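PDB 4A35: mitochondrial enolase superfamily member 1 from Homo sapiens, which catalyses the magnesium-dependent dehydration of L-fuconate to 2-keto-3-deoxy-L-fuconate, a step in the breakdown of L-fucose. Local coordinates for residues F314-I328 and V342-H356. Residues are numbered along the deposited sequence; the frame is centred on the assembly and turned at random.
Sequences FKQLLQAKALQFLQI and VLLMAKKFEIPVCPH
Leu326 is held through both its backbone N and its backbone O: the N donates to Pro352 O (2.9 Å, N-H...O 176°), and the O accepts Cys354 N from above the carbonyl plane. Pairing resumes where His356 N bonds Ile328 O at 2.9 Å, after a gap at Ile328 N, which is buried without a partner. Gln327 lays CG against Cys354 O (3.1 Å), while its NE2 bonds Glu277. Around this seam the packing is apolar. Ile328 holds CG1 between backbone N and carbonyl carbon (chi1 64°), bringing CG1 to Val353 CG1 and leaving CG2 against Val342 CG1 (3.6 Å). That same Val342 methyl meets Leu326 CD2 and sits over one face of the Phe314 ring, offset toward its rim. At the far end Leu318 CB stands over the centre of the Phe349 ring (3.6 Å to the centroid), a CH-pi contact, and Leu318 CD2 lies alongside Ile351 CG1, the side chains running in opposite directions. The axes of 314-319 and 342-348 run nearly parallel (7°), approaching to 10.2 Å. Strand 325-326 and extended chain 352-356 run parallel, joined through helix 335-348: a beta-alpha-beta crossover of the enolase-superfamily barrel. The backbone bonds probably steady the chain entering His356, the predicted active-site residue, whose ND1 bonds Asp329, consistent with the His-Asp dyad of mandelate racemase relatives.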
# COMPACT_ATOMS: atom_id res chain seq x y z
N PHE A 314 9.79 -4.27 -5.80
CA PHE A 314 10.76 -5.29 -6.24
C PHE A 314 11.90 -4.67 -7.09
O PHE A 314 13.06 -5.06 -6.95
CB PHE A 314 10.08 -6.40 -7.01
CG PHE A 314 9.46 -7.43 -6.06
CD1 PHE A 314 10.26 -8.17 -5.18
CD2 PHE A 314 8.10 -7.66 -6.08
CE1 PHE A 314 9.68 -9.15 -4.35
CE2 PHE A 314 7.52 -8.66 -5.27
CZ PHE A 314 8.32 -9.39 -4.40
N LYS A 315 11.57 -3.75 -7.96
CA LYS A 315 12.59 -3.11 -8.79
C LYS A 315 13.67 -2.48 -7.92
O LYS A 315 14.85 -2.71 -8.14
CB LYS A 315 11.98 -2.05 -9.73
CG LYS A 315 13.07 -1.21 -10.45
CD LYS A 315 12.45 -0.10 -11.26
CE LYS A 315 12.01 1.12 -10.41
NZ LYS A 315 11.91 2.35 -11.27
N GLN A 316 13.27 -1.76 -6.89
CA GLN A 316 14.24 -1.07 -6.01
C GLN A 316 15.00 -2.05 -5.15
O GLN A 316 16.19 -1.84 -4.93
CB GLN A 316 13.54 -0.02 -5.14
CG GLN A 316 12.97 1.15 -6.03
CD GLN A 316 12.09 1.97 -5.12
OE1 GLN A 316 12.58 2.92 -4.52
NE2 GLN A 316 10.83 1.55 -4.93
N LEU A 317 14.34 -3.16 -4.71
CA LEU A 317 15.06 -4.22 -3.96
C LEU A 317 16.22 -4.80 -4.81
O LEU A 317 17.32 -5.04 -4.30
CB LEU A 317 14.10 -5.38 -3.57
CG LEU A 317 13.08 -5.01 -2.46
CD1 LEU A 317 11.96 -6.10 -2.38
CD2 LEU A 317 13.81 -4.81 -1.06
N LEU A 318 15.97 -4.96 -6.12
CA LEU A 318 16.98 -5.47 -7.06
C LEU A 318 18.04 -4.36 -7.30
O LEU A 318 19.23 -4.64 -7.30
CB LEU A 318 16.31 -5.91 -8.36
CG LEU A 318 15.44 -7.22 -8.22
CD1 LEU A 318 14.55 -7.41 -9.42
CD2 LEU A 318 16.35 -8.44 -7.97
N GLN A 319 17.59 -3.12 -7.54
CA GLN A 319 18.50 -1.96 -7.77
C GLN A 319 19.50 -1.75 -6.61
O GLN A 319 20.69 -1.55 -6.87
CB GLN A 319 17.73 -0.68 -8.00
CG GLN A 319 17.11 -0.64 -9.38
CD GLN A 319 16.23 0.57 -9.55
OE1 GLN A 319 15.41 0.89 -8.69
NE2 GLN A 319 16.44 1.32 -10.63
N ALA A 320 18.99 -1.83 -5.36
CA ALA A 320 19.78 -1.63 -4.17
C ALA A 320 20.55 -2.88 -3.75
O ALA A 320 21.22 -2.82 -2.71
CB ALA A 320 18.90 -1.14 -3.02
N LYS A 321 20.40 -4.03 -4.47
CA LYS A 321 21.03 -5.32 -4.11
C LYS A 321 20.67 -5.68 -2.65
O LYS A 321 21.51 -6.05 -1.83
CB LYS A 321 22.57 -5.29 -4.34
CG LYS A 321 22.94 -4.91 -5.75
CD LYS A 321 24.43 -5.13 -5.96
CE LYS A 321 24.74 -4.98 -7.41
NZ LYS A 321 26.19 -5.17 -7.66
N ALA A 322 19.40 -5.51 -2.32
CA ALA A 322 18.87 -5.63 -0.97
C ALA A 322 18.53 -7.06 -0.60
O ALA A 322 18.18 -7.31 0.55
CB ALA A 322 17.61 -4.75 -0.84
N LEU A 323 18.55 -8.01 -1.56
CA LEU A 323 18.09 -9.36 -1.21
C LEU A 323 18.87 -10.44 -2.03
O LEU A 323 19.26 -10.19 -3.17
CB LEU A 323 16.55 -9.50 -1.41
CG LEU A 323 15.96 -9.58 -2.87
CD1 LEU A 323 14.42 -9.55 -2.83
CD2 LEU A 323 16.50 -8.47 -3.82
N GLN A 324 19.07 -11.59 -1.44
CA GLN A 324 19.74 -12.71 -2.12
C GLN A 324 18.69 -13.67 -2.72
O GLN A 324 19.03 -14.46 -3.60
CB GLN A 324 20.66 -13.48 -1.15
CG GLN A 324 21.98 -12.74 -0.85
CD GLN A 324 21.80 -11.34 -0.29
OE1 GLN A 324 21.23 -11.13 0.79
NE2 GLN A 324 22.22 -10.33 -1.05
N PHE A 325 17.44 -13.64 -2.20
CA PHE A 325 16.35 -14.53 -2.67
C PHE A 325 15.09 -13.70 -2.74
O PHE A 325 14.73 -13.01 -1.77
CB PHE A 325 16.12 -15.70 -1.70
CG PHE A 325 17.39 -16.47 -1.37
CD1 PHE A 325 18.20 -16.08 -0.30
CD2 PHE A 325 17.73 -17.62 -2.09
CE1 PHE A 325 19.33 -16.84 0.07
CE2 PHE A 325 18.86 -18.37 -1.74
CZ PHE A 325 19.66 -17.97 -0.67
N LEU A 326 14.48 -13.71 -3.92
CA LEU A 326 13.30 -12.85 -4.15
C LEU A 326 12.06 -13.70 -4.08
O LEU A 326 11.90 -14.64 -4.84
CB LEU A 326 13.47 -12.15 -5.52
CG LEU A 326 12.42 -11.06 -5.85
CD1 LEU A 326 12.99 -10.05 -6.85
CD2 LEU A 326 11.14 -11.72 -6.46
N GLN A 327 11.12 -13.31 -3.20
CA GLN A 327 9.95 -14.15 -2.99
C GLN A 327 8.69 -13.55 -3.60
O GLN A 327 8.02 -12.76 -2.96
CB GLN A 327 9.78 -14.41 -1.48
CG GLN A 327 11.11 -15.04 -0.96
CD GLN A 327 11.19 -15.19 0.49
OE1 GLN A 327 11.07 -14.20 1.22
NE2 GLN A 327 11.44 -16.42 0.92
N ILE A 328 8.35 -14.01 -4.80
CA ILE A 328 7.10 -13.59 -5.42
C ILE A 328 5.90 -14.19 -4.67
O ILE A 328 6.02 -15.19 -3.97
CB ILE A 328 7.03 -14.00 -6.93
CG1 ILE A 328 7.05 -15.54 -7.14
CG2 ILE A 328 8.04 -13.16 -7.81
CD1 ILE A 328 6.70 -16.06 -8.67
N VAL A 342 8.01 -9.28 -12.59
CA VAL A 342 8.96 -9.44 -11.47
C VAL A 342 9.88 -10.62 -11.80
O VAL A 342 11.07 -10.53 -11.56
CB VAL A 342 8.20 -9.58 -10.13
CG1 VAL A 342 9.17 -9.93 -8.98
CG2 VAL A 342 7.47 -8.27 -9.78
N LEU A 343 9.36 -11.75 -12.34
CA LEU A 343 10.26 -12.85 -12.76
C LEU A 343 11.30 -12.33 -13.76
O LEU A 343 12.48 -12.71 -13.73
CB LEU A 343 9.45 -14.00 -13.44
CG LEU A 343 8.54 -14.78 -12.49
CD1 LEU A 343 7.64 -15.74 -13.30
CD2 LEU A 343 9.39 -15.56 -11.44
N LEU A 344 10.83 -11.55 -14.73
CA LEU A 344 11.75 -11.01 -15.76
C LEU A 344 12.78 -10.03 -15.16
O LEU A 344 13.96 -10.12 -15.50
CB LEU A 344 10.97 -10.35 -16.91
CG LEU A 344 10.17 -11.32 -17.80
CD1 LEU A 344 9.09 -10.55 -18.58
CD2 LEU A 344 11.13 -12.11 -18.73
N MET A 345 12.39 -9.21 -14.21
CA MET A 345 13.37 -8.31 -13.56
C MET A 345 14.40 -9.11 -12.75
O MET A 345 15.58 -8.83 -12.83
CB MET A 345 12.68 -7.30 -12.62
CG MET A 345 11.97 -6.14 -13.38
SD MET A 345 11.48 -4.82 -12.25
CE MET A 345 10.22 -5.70 -11.24
N ALA A 346 13.94 -10.17 -12.01
CA ALA A 346 14.85 -10.98 -11.17
C ALA A 346 15.90 -11.66 -12.08
O ALA A 346 17.06 -11.72 -11.70
CB ALA A 346 14.03 -12.04 -10.42
N LYS A 347 15.49 -12.18 -13.25
CA LYS A 347 16.46 -12.79 -14.20
C LYS A 347 17.45 -11.71 -14.74
O LYS A 347 18.66 -11.98 -14.80
CB LYS A 347 15.71 -13.47 -15.37
CG LYS A 347 16.61 -14.16 -16.42
CD LYS A 347 17.71 -15.05 -15.83
CE LYS A 347 18.39 -15.75 -16.96
NZ LYS A 347 19.70 -16.28 -16.52
N LYS A 348 16.93 -10.55 -15.15
CA LYS A 348 17.72 -9.38 -15.64
C LYS A 348 18.81 -9.02 -14.61
O LYS A 348 19.97 -8.81 -15.00
CB LYS A 348 16.79 -8.17 -15.94
CG LYS A 348 17.52 -6.93 -16.49
CD LYS A 348 17.70 -7.00 -18.02
CE LYS A 348 18.72 -6.02 -18.61
NZ LYS A 348 18.35 -4.63 -18.35
N PHE A 349 18.48 -9.09 -13.29
CA PHE A 349 19.42 -8.83 -12.20
C PHE A 349 20.15 -10.11 -11.71
O PHE A 349 20.94 -10.04 -10.75
CB PHE A 349 18.67 -8.18 -11.02
CG PHE A 349 18.41 -6.70 -11.21
CD1 PHE A 349 17.27 -6.25 -11.89
CD2 PHE A 349 19.30 -5.75 -10.70
CE1 PHE A 349 17.04 -4.87 -12.08
CE2 PHE A 349 19.07 -4.37 -10.88
CZ PHE A 349 17.94 -3.94 -11.55
N GLU A 350 19.84 -11.31 -12.34
CA GLU A 350 20.44 -12.59 -11.96
C GLU A 350 20.25 -12.91 -10.44
O GLU A 350 21.19 -13.31 -9.75
CB GLU A 350 21.94 -12.65 -12.38
CG GLU A 350 22.13 -12.73 -13.88
CD GLU A 350 21.59 -13.99 -14.54
OE1 GLU A 350 21.43 -15.03 -13.86
OE2 GLU A 350 21.39 -13.95 -15.78
N ILE A 351 19.02 -12.69 -9.95
CA ILE A 351 18.63 -12.95 -8.57
C ILE A 351 17.64 -14.14 -8.58
O ILE A 351 16.67 -14.12 -9.34
CB ILE A 351 18.04 -11.69 -7.85
CG1 ILE A 351 19.20 -10.61 -7.66
CG2 ILE A 351 17.41 -12.03 -6.53
CD1 ILE A 351 20.40 -11.08 -6.76
N PRO A 352 17.87 -15.17 -7.74
CA PRO A 352 16.95 -16.34 -7.73
C PRO A 352 15.61 -16.03 -7.10
O PRO A 352 15.52 -15.31 -6.09
CB PRO A 352 17.70 -17.40 -6.89
CG PRO A 352 18.55 -16.58 -5.93
CD PRO A 352 18.99 -15.37 -6.78
N VAL A 353 14.55 -16.62 -7.70
CA VAL A 353 13.18 -16.46 -7.21
C VAL A 353 12.83 -17.74 -6.41
O VAL A 353 12.93 -18.88 -6.93
CB VAL A 353 12.15 -16.16 -8.34
CG1 VAL A 353 10.71 -16.11 -7.83
CG2 VAL A 353 12.48 -14.85 -9.06
N CYS A 354 12.36 -17.52 -5.17
CA CYS A 354 11.91 -18.58 -4.23
C CYS A 354 10.50 -18.22 -3.78
O CYS A 354 10.30 -17.41 -2.86
CB CYS A 354 12.87 -18.68 -3.05
SG CYS A 354 14.51 -19.28 -3.51
N PRO A 355 9.49 -18.71 -4.50
CA PRO A 355 8.13 -18.21 -4.23
C PRO A 355 7.64 -18.41 -2.80
O PRO A 355 8.00 -19.40 -2.13
CB PRO A 355 7.25 -19.05 -5.17
CG PRO A 355 8.15 -19.33 -6.33
CD PRO A 355 9.52 -19.58 -5.71
N HIS A 356 6.79 -17.48 -2.35
CA HIS A 356 6.05 -17.64 -1.13
C HIS A 356 4.82 -18.49 -1.46
O HIS A 356 4.22 -18.37 -2.55
CB HIS A 356 5.64 -16.26 -0.54
CG HIS A 356 4.59 -16.32 0.54
ND1 HIS A 356 3.25 -15.96 0.28
CD2 HIS A 356 4.69 -16.66 1.84
CE1 HIS A 356 2.61 -16.10 1.43
NE2 HIS A 356 3.43 -16.50 2.40
O HOH W 1 9.82 -18.78 -0.04